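Local coordinates for glycosyltransferase (Streptomyces halstedii, PDB 3WAD), which belongs to the erythromycin biosynthesis protein CIII-like glycosyltransferases, with a GT-B fold of two Rossmann-like domains, at residues P146-L151 with G407-V412. Numbering follows the deposited sequence.
Sequences PHVRML and GELVRV
Leu409 and Val412, three residues apart on helix 402-415, meet Val148 of strand 147-150 and Pro146 just before it in a purely apolar contact; no hydrogen bond joins the two segments. Taken in order, Leu409 comes first. Its CB does not point straight at the strand, but CG lies anti to the carbonyl carbon (chi1 -73°), and with CD1 continuing anti to CA (chi2 176°) it is the CD2 branch that turns to Val148 CG2, at 3.9 Å. The two side chains cross at about a right angle, and the closest approach is between these two methyls. One turn on, Val412 N bonds to Glu408 O (2.9 Å), an i to i-4 helical bond. The CB of Val412 faces the strand directly, and its CG1, anti to the backbone N (chi1 163°), reaches Pro146 CB at 3.8 Å. The same methyl stands 4.2 Å from Val148 CG2, the branch turned to the helix, which faces the groove between CD2 of Leu409 and CG1 of Val412. The joint buried area is modest, 176 Å², yet all four touching residues are buried. Leu409 and Val412 also pack on Leu126 of strand 126-130, and Val412 on Thr204 of strand 204-206. Strand 147-150 runs parallel between these two in the seven-stranded sheet that contains the first strand of the chain, so the helix near the C-terminus returns to cover one face of the N-terminal sheet, an arrangement characteristic of GT-B enzymes.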
loop_
_atom_site.group_PDB
_atom_site.type_symbol
_atom_site.label_atom_id
_atom_site.label_comp_id
_atom_site.label_asym_id
_atom_site.label_seq_id
_atom_site.Cartn_x
_atom_site.Cartn_y
_atom_site.Cartn_z
ATOM N N PRO B 146 8.965 2.419 -22.964
ATOM C CA PRO B 146 7.618 2.291 -23.360
ATOM C C PRO B 146 6.777 2.941 -22.165
ATOM O O PRO B 146 7.217 2.912 -20.965
ATOM C CB PRO B 146 7.440 0.806 -23.358
ATOM C CG PRO B 146 8.504 0.297 -22.281
ATOM C CD PRO B 146 9.569 1.136 -22.506
ATOM N N HIS B 147 5.644 3.585 -22.475
ATOM C CA HIS B 147 4.835 4.247 -21.398
ATOM C C HIS B 147 3.365 3.911 -21.581
ATOM O O HIS B 147 2.842 3.877 -22.714
ATOM C CB HIS B 147 5.128 5.738 -21.327
ATOM C CG HIS B 147 5.125 6.404 -22.663
ATOM N ND1 HIS B 147 3.988 6.973 -23.200
ATOM C CD2 HIS B 147 6.091 6.529 -23.608
ATOM C CE1 HIS B 147 4.264 7.445 -24.402
ATOM N NE2 HIS B 147 5.541 7.228 -24.652
ATOM N N VAL B 148 2.704 3.645 -20.467
ATOM C CA VAL B 148 1.310 3.278 -20.473
ATOM C C VAL B 148 0.483 4.462 -19.933
ATOM O O VAL B 148 0.740 4.944 -18.764
ATOM C CB VAL B 148 1.100 2.087 -19.599
ATOM C CG1 VAL B 148 -0.422 1.765 -19.489
ATOM C CG2 VAL B 148 1.851 0.911 -20.143
ATOM N N ARG B 149 -0.462 4.945 -20.759
ATOM C CA ARG B 149 -1.357 6.023 -20.350
ATOM C C ARG B 149 -2.487 5.399 -19.501
ATOM O O ARG B 149 -3.258 4.570 -19.997
ATOM C CB ARG B 149 -1.822 6.863 -21.567
ATOM C CG ARG B 149 -2.807 8.031 -21.208
ATOM C CD ARG B 149 -3.206 8.797 -22.438
ATOM N NE ARG B 149 -3.942 7.899 -23.321
ATOM C CZ ARG B 149 -5.235 8.028 -23.640
ATOM N NH1 ARG B 149 -5.960 9.060 -23.170
ATOM N NH2 ARG B 149 -5.795 7.092 -24.405
ATOM N N MET B 150 -2.569 5.804 -18.224
ATOM C CA MET B 150 -3.537 5.227 -17.339
ATOM C C MET B 150 -4.825 6.084 -17.230
ATOM O O MET B 150 -4.783 7.225 -16.761
ATOM C CB MET B 150 -2.979 4.914 -15.943
ATOM C CG MET B 150 -4.072 4.285 -15.052
ATOM S SD MET B 150 -3.259 3.541 -13.611
ATOM C CE MET B 150 -4.593 2.560 -13.042
ATOM N N LEU B 151 -5.962 5.508 -17.659
ATOM C CA LEU B 151 -7.242 6.247 -17.574
ATOM C C LEU B 151 -7.734 6.273 -16.153
ATOM O O LEU B 151 -7.331 5.462 -15.279
ATOM C CB LEU B 151 -8.303 5.592 -18.455
ATOM C CG LEU B 151 -7.941 5.513 -19.969
ATOM C CD1 LEU B 151 -9.032 4.856 -20.832
ATOM C CD2 LEU B 151 -7.643 6.884 -20.587
ATOM N N GLY B 407 1.335 -8.704 -15.263
ATOM C CA GLY B 407 1.957 -9.589 -16.252
ATOM C C GLY B 407 1.916 -8.960 -17.623
ATOM O O GLY B 407 2.870 -9.037 -18.326
ATOM N N GLU B 408 0.819 -8.274 -17.973
ATOM C CA GLU B 408 0.799 -7.516 -19.224
ATOM C C GLU B 408 1.734 -6.358 -19.231
ATOM O O GLU B 408 2.285 -5.993 -20.270
ATOM C CB GLU B 408 -0.604 -6.965 -19.526
ATOM C CG GLU B 408 -1.610 -7.993 -19.634
ATOM C CD GLU B 408 -1.636 -8.648 -21.007
ATOM O OE1 GLU B 408 -0.723 -8.427 -21.870
ATOM O OE2 GLU B 408 -2.578 -9.459 -21.191
ATOM N N LEU B 409 1.885 -5.695 -18.075
ATOM C CA LEU B 409 2.719 -4.531 -18.054
ATOM C C LEU B 409 4.200 -4.956 -18.250
ATOM O O LEU B 409 5.004 -4.200 -18.766
ATOM C CB LEU B 409 2.544 -3.774 -16.698
ATOM C CG LEU B 409 1.184 -3.032 -16.579
ATOM C CD1 LEU B 409 1.027 -2.403 -15.202
ATOM C CD2 LEU B 409 1.009 -2.006 -17.659
ATOM N N VAL B 410 4.545 -6.124 -17.717
ATOM C CA VAL B 410 5.904 -6.680 -17.904
ATOM C C VAL B 410 6.046 -7.002 -19.395
ATOM O O VAL B 410 7.105 -6.743 -19.936
ATOM C CB VAL B 410 6.151 -7.911 -16.994
ATOM C CG1 VAL B 410 7.377 -8.767 -17.432
ATOM C CG2 VAL B 410 6.340 -7.471 -15.514
ATOM N N ARG B 411 4.992 -7.523 -20.056
ATOM C CA ARG B 411 5.102 -7.784 -21.525
ATOM C C ARG B 411 5.240 -6.496 -22.281
ATOM O O ARG B 411 5.894 -6.475 -23.295
ATOM C CB ARG B 411 3.956 -8.639 -22.062
ATOM C CG ARG B 411 4.054 -10.118 -21.529
ATOM C CD ARG B 411 3.014 -11.057 -22.095
ATOM N NE ARG B 411 2.362 -11.830 -21.019
ATOM C CZ ARG B 411 1.167 -11.543 -20.481
ATOM N NH1 ARG B 411 0.466 -10.494 -20.910
ATOM N NH2 ARG B 411 0.659 -12.303 -19.513
ATOM N N VAL B 412 4.639 -5.393 -21.800
ATOM C CA VAL B 412 4.852 -4.076 -22.456
ATOM C C VAL B 412 6.280 -3.657 -22.310
ATOM O O VAL B 412 6.868 -3.167 -23.276
ATOM C CB VAL B 412 3.993 -2.837 -21.891
ATOM C CG1 VAL B 412 4.602 -1.455 -22.335
ATOM C CG2 VAL B 412 2.629 -2.904 -22.402
#